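Local coordinates for periplasmic binding protein/LacI transcriptional regulator (Brachyspira murdochii, PDB 4KQC) that probably binds a carbohydrate as the periplasmic solute-binding component of an ABC transporter, at residues V20-G25 and I37-P42; I90-G95 and F278-L283. All blocks are in the same frame, centred on the assembly; numbering follows the deposited sequence.

Contact 1: residues V20-G25 and I37-P42; sequences VTVRDG and ISFVGP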
loop_
_atom_site.group_PDB
_atom_site.type_symbol
_atom_site.label_atom_id
_atom_site.label_comp_id
_atom_site.label_asym_id
_atom_site.label_seq_id
_atom_site.Cartn_x
_atom_site.Cartn_y
_atom_site.Cartn_z
ATOM N N VAL A 20 10.689 -0.476 9.855
ATOM C CA VAL A 20 12.081 -0.373 10.251
ATOM C C VAL A 20 12.840 0.507 9.232
ATOM O O VAL A 20 13.633 1.408 9.562
ATOM C CB VAL A 20 12.682 -1.770 10.339
ATOM C CG1 VAL A 20 14.168 -1.733 10.615
ATOM C CG2 VAL A 20 11.978 -2.530 11.450
ATOM N N THR A 21 12.514 0.279 7.964
ATOM C CA THR A 21 13.137 1.077 6.935
ATOM C C THR A 21 12.672 2.570 6.923
ATOM O O THR A 21 13.478 3.489 6.698
ATOM C CB THR A 21 12.921 0.447 5.568
ATOM O OG1 THR A 21 13.413 -0.925 5.619
ATOM C CG2 THR A 21 13.635 1.245 4.532
ATOM N N VAL A 22 11.408 2.795 7.211
ATOM C CA VAL A 22 10.896 4.126 7.341
ATOM C C VAL A 22 11.658 4.810 8.473
ATOM O O VAL A 22 12.019 5.964 8.333
ATOM C CB VAL A 22 9.387 4.150 7.662
ATOM C CG1 VAL A 22 8.894 5.558 7.929
ATOM C CG2 VAL A 22 8.547 3.500 6.552
ATOM N N ARG A 23 11.801 4.127 9.604
ATOM C CA ARG A 23 12.551 4.706 10.723
ATOM C C ARG A 23 13.937 5.090 10.317
ATOM O O ARG A 23 14.411 6.176 10.708
ATOM C CB ARG A 23 12.587 3.837 11.975
ATOM C CG ARG A 23 13.285 4.483 13.167
ATOM C CD ARG A 23 13.092 3.684 14.441
ATOM N NE ARG A 23 13.717 2.386 14.398
ATOM C CZ ARG A 23 13.821 1.539 15.415
ATOM N NH1 ARG A 23 13.247 1.802 16.579
ATOM N NH2 ARG A 23 14.513 0.411 15.258
ATOM N N ASP A 24 14.606 4.224 9.555
ATOM C CA ASP A 24 15.966 4.554 9.097
ATOM C C ASP A 24 15.989 5.884 8.321
ATOM O O ASP A 24 16.925 6.704 8.522
ATOM C CB ASP A 24 16.524 3.483 8.175
ATOM C CG ASP A 24 16.805 2.149 8.890
ATOM O OD1 ASP A 24 17.042 2.148 10.126
ATOM O OD2 ASP A 24 16.808 1.124 8.160
ATOM N N GLY A 25 15.005 6.073 7.443
ATOM C CA GLY A 25 14.888 7.264 6.635
ATOM C C GLY A 25 14.654 8.499 7.489
ATOM O O GLY A 25 15.306 9.549 7.368
ATOM N N ILE A 37 14.289 13.229 17.045
ATOM C CA ILE A 37 12.945 12.733 16.859
ATOM C C ILE A 37 12.592 11.622 17.840
ATOM O O ILE A 37 13.465 10.906 18.347
ATOM C CB ILE A 37 12.688 12.212 15.419
ATOM C CG1 ILE A 37 13.524 10.967 15.085
ATOM C CG2 ILE A 37 12.819 13.355 14.412
ATOM C CD1 ILE A 37 13.152 10.325 13.750
ATOM N N SER A 38 11.309 11.511 18.131
ATOM C CA SER A 38 10.706 10.329 18.667
ATOM C C SER A 38 10.180 9.504 17.497
ATOM O O SER A 38 9.894 10.050 16.418
ATOM C CB SER A 38 9.591 10.729 19.672
ATOM O OG SER A 38 8.449 11.233 18.950
ATOM N N PHE A 39 10.163 8.192 17.585
ATOM C CA PHE A 39 9.575 7.397 16.499
ATOM C C PHE A 39 8.753 6.322 17.174
ATOM O O PHE A 39 9.303 5.345 17.627
ATOM C CB PHE A 39 10.639 6.804 15.558
ATOM C CG PHE A 39 10.061 6.268 14.247
ATOM C CD1 PHE A 39 9.522 4.982 14.158
ATOM C CD2 PHE A 39 10.111 7.045 13.108
ATOM C CE1 PHE A 39 9.028 4.505 12.952
ATOM C CE2 PHE A 39 9.558 6.612 11.902
ATOM C CZ PHE A 39 9.027 5.318 11.815
ATOM N N VAL A 40 7.465 6.581 17.351
ATOM C CA VAL A 40 6.653 5.823 18.270
ATOM C C VAL A 40 5.422 5.269 17.575
ATOM O O VAL A 40 4.689 6.011 16.885
ATOM C CB VAL A 40 6.179 6.648 19.517
ATOM C CG1 VAL A 40 7.381 7.055 20.306
ATOM C CG2 VAL A 40 5.313 7.866 19.182
ATOM N N GLY A 41 5.094 4.012 17.883
ATOM C CA GLY A 41 3.896 3.424 17.273
ATOM C C GLY A 41 3.375 2.247 18.066
ATOM O O GLY A 41 4.043 1.748 18.982
ATOM N N PRO A 42 2.176 1.785 17.712
ATOM C CA PRO A 42 1.511 0.668 18.412
ATOM C C PRO A 42 2.156 -0.643 18.145
ATOM O O PRO A 42 2.845 -0.798 17.142
ATOM C CB PRO A 42 0.095 0.745 17.885
ATOM C CG PRO A 42 0.255 1.249 16.508
ATOM C CD PRO A 42 1.293 2.291 16.639
HETATM O O HOH W 1 11.357 3.505 17.533
#
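Arg-23 lays its aliphatic chain over one face of the Phe-39 ring. CB sits over the ring, 3.8 Å from the Phe-39 centroid and almost on the ring normal, which makes a CH-pi contact. With CG anti to the backbone N (chi1 -176°), the chain runs back across the face toward the strand: Arg-23 CG is 3.8 Å from Phe-39 CG, and Arg-23 CD stays 3.8 Å from Phe-39 CD1. A bend at chi3 (65°) then turns the guanidinium off the ring face, its plane 60° from that of the ring. Arg-23 NH1, approached in the guanidinium plane, gives a 2.7 Å hydrogen bond to water 1, which in turn donates to Phe-39 O at 2.8 Å. Helix 18-33 and strand 36-40 are the last two elements of a beta-alpha-beta crossover that starts with strand 6-10, and Phe-39 points from edge strand 36-40 of the parallel sheet into the helix that covers it. The far end of the ring reaches the helix backbone, Phe-39 CZ lying 3.7 Å from Arg-23 CA. At the ring edge, near its plane, Val-22 CG1 meets Phe-39 CZ at 3.9 Å, the valine standing roughly perpendicular to the phenylalanine side chain. Ala-26, one turn further along the helix, and Val-9 of the adjacent strand 6-10 also touch Phe-39.

Contact 2: residues I90-G95 and F278-L283; sequences IGFDSG and FQAVTL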
loop_
_atom_site.group_PDB
_atom_site.type_symbol
_atom_site.label_atom_id
_atom_site.label_comp_id
_atom_site.label_asym_id
_atom_site.label_seq_id
_atom_site.Cartn_x
_atom_site.Cartn_y
_atom_site.Cartn_z
ATOM N N ILE A 90 2.321 17.169 9.758
ATOM C CA ILE A 90 2.667 16.550 8.469
ATOM C C ILE A 90 2.093 15.165 8.491
ATOM O O ILE A 90 2.285 14.428 9.482
ATOM C CB ILE A 90 4.201 16.468 8.327
ATOM C CG1 ILE A 90 4.857 17.858 8.352
ATOM C CG2 ILE A 90 4.676 15.660 7.114
ATOM C CD1 ILE A 90 4.281 18.829 7.365
ATOM N N GLY A 91 1.424 14.747 7.426
ATOM C CA GLY A 91 1.111 13.317 7.283
ATOM C C GLY A 91 2.255 12.569 6.579
ATOM O O GLY A 91 3.014 13.142 5.735
ATOM N N PHE A 92 2.344 11.279 6.824
ATOM C CA PHE A 92 3.208 10.446 6.043
ATOM C C PHE A 92 2.662 9.061 5.847
ATOM O O PHE A 92 1.818 8.616 6.597
ATOM C CB PHE A 92 4.663 10.499 6.526
ATOM C CG PHE A 92 4.946 9.746 7.783
ATOM C CD1 PHE A 92 4.420 10.177 8.953
ATOM C CD2 PHE A 92 5.774 8.639 7.798
ATOM C CE1 PHE A 92 4.698 9.540 10.132
ATOM C CE2 PHE A 92 6.066 7.980 8.971
ATOM C CZ PHE A 92 5.511 8.429 10.166
ATOM N N ASP A 93 3.133 8.365 4.804
ATOM C CA ASP A 93 2.482 7.087 4.427
ATOM C C ASP A 93 0.959 7.379 4.206
ATOM O O ASP A 93 0.625 8.420 3.615
ATOM C CB ASP A 93 2.761 6.007 5.501
ATOM C CG ASP A 93 2.410 4.633 5.046
ATOM O OD1 ASP A 93 3.170 4.099 4.180
ATOM O OD2 ASP A 93 1.388 4.109 5.490
ATOM N N SER A 94 0.031 6.585 4.747
ATOM C CA SER A 94 -1.365 6.904 4.539
ATOM C C SER A 94 -1.797 8.183 5.262
ATOM O O SER A 94 -2.937 8.689 5.007
ATOM C CB SER A 94 -2.239 5.713 4.928
ATOM O OG SER A 94 -1.872 5.270 6.196
ATOM N N GLY A 95 -0.963 8.689 6.192
ATOM C CA GLY A 95 -1.190 10.003 6.778
ATOM C C GLY A 95 -2.460 10.062 7.597
ATOM O O GLY A 95 -2.738 9.157 8.369
ATOM N N PHE A 278 12.311 9.711 5.321
ATOM C CA PHE A 278 13.229 10.825 5.172
ATOM C C PHE A 278 12.440 12.111 4.842
ATOM O O PHE A 278 12.680 13.196 5.428
ATOM C CB PHE A 278 14.260 10.510 4.100
ATOM C CG PHE A 278 15.370 11.476 4.053
ATOM C CD1 PHE A 278 15.235 12.685 3.402
ATOM C CD2 PHE A 278 16.570 11.160 4.630
ATOM C CE1 PHE A 278 16.269 13.588 3.343
ATOM C CE2 PHE A 278 17.609 12.078 4.604
ATOM C CZ PHE A 278 17.439 13.299 3.973
ATOM N N GLN A 279 11.508 11.973 3.909
ATOM C CA GLN A 279 10.715 13.130 3.435
ATOM C C GLN A 279 9.740 13.612 4.497
ATOM O O GLN A 279 9.520 14.824 4.621
ATOM C CB GLN A 279 10.030 12.859 2.126
ATOM C CG GLN A 279 11.048 12.697 0.978
ATOM C CD GLN A 279 11.901 13.941 0.736
ATOM O OE1 GLN A 279 11.436 15.058 0.916
ATOM N NE2 GLN A 279 13.166 13.746 0.354
ATOM N N ALA A 280 9.183 12.705 5.290
ATOM C CA ALA A 280 8.320 13.085 6.429
ATOM C C ALA A 280 9.041 14.017 7.366
ATOM O O ALA A 280 8.506 15.060 7.711
ATOM C CB ALA A 280 7.865 11.852 7.185
ATOM N N VAL A 281 10.253 13.633 7.814
ATOM C CA VAL A 281 10.988 14.448 8.750
ATOM C C VAL A 281 11.421 15.727 8.069
ATOM O O VAL A 281 11.435 16.756 8.750
ATOM C CB VAL A 281 12.136 13.671 9.378
ATOM C CG1 VAL A 281 13.101 14.611 10.115
ATOM C CG2 VAL A 281 11.564 12.613 10.285
ATOM N N THR A 282 11.881 15.669 6.814
ATOM C CA THR A 282 12.207 16.883 6.100
ATOM C C THR A 282 11.073 17.900 6.076
ATOM O O THR A 282 11.303 19.059 6.326
ATOM C CB THR A 282 12.682 16.548 4.664
ATOM O OG1 THR A 282 13.843 15.714 4.764
ATOM C CG2 THR A 282 13.086 17.816 3.884
ATOM N N LEU A 283 9.889 17.474 5.696
ATOM C CA LEU A 283 8.717 18.337 5.655
ATOM C C LEU A 283 8.476 18.905 7.056
ATOM O O LEU A 283 8.158 20.078 7.218
ATOM C CB LEU A 283 7.483 17.556 5.184
ATOM C CG LEU A 283 7.393 17.207 3.709
ATOM C CD1 LEU A 283 6.201 16.288 3.412
ATOM C CD2 LEU A 283 7.297 18.504 2.972
#
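Phe-278 O, two residues before the Ala-280 that packs on Phe-92, accepts two bonds from Thr-282. One is the helical bond from Thr-282 N (2.9 Å); the other comes from Thr-282 OG1, also at 2.9 Å and 40° above the carbonyl plane; this second bond ties the hydroxyl back onto its own helix. No hydrogen bond crosses to strand 89-92; the side chains that meet are apolar. Ala-280 CB presses against the root of the Phe-92 side chain, 3.5 Å from Phe-92 CB and 3.6 Å from Phe-92 CG. A chi1 of 75° swings the Phe-92 ring back over its own backbone, leaving CB and CG as the atoms nearest the alanine methyl, which lies oblique to the ring. Ile-90, two residues back on the same side of the strand, puts its CG2 branch 3.9 Å from Leu-283 CB, while Ile-90 CD1 reaches on beside the same leucine. After Phe-92 the chain reverses in a type II' turn closed by Gly-95 N to Phe-92 O (2.8 Å). Strand 90-92 and helix segment 278-283 run antiparallel (178°), their axes 8.5 Å apart at the closest. The strand is hydrogen-bonded between strands 66-68 and 105-110 in the parallel sheet; helix 273-288 covers it, with Leu-283 reaching strand 296-297, Val-281 reaching strand 6-10, and Phe-278 leaning on helix 18-33.

The two contacts lie side by side in one lobe of the periplasmic binding protein fold, their centres 11 Å apart, and both pack helices onto the same parallel sheet. Val-22 joins them: its CG1, already at the Phe-39 edge in contact 1, is 3.9 Å from Phe-92 CE2 of contact 2. The helices also meet directly, Gly-25 O lying 3.4 Å from Phe-278 CD2. Contact 2 joins segments 183 residues apart, helix 273-288 arriving after strand 267-270 of the other sheet; contact 1 spans 12. The turn after Phe-92 leaves the carboxyl end of its strand, where relatives of this family bind sugar between their lobes.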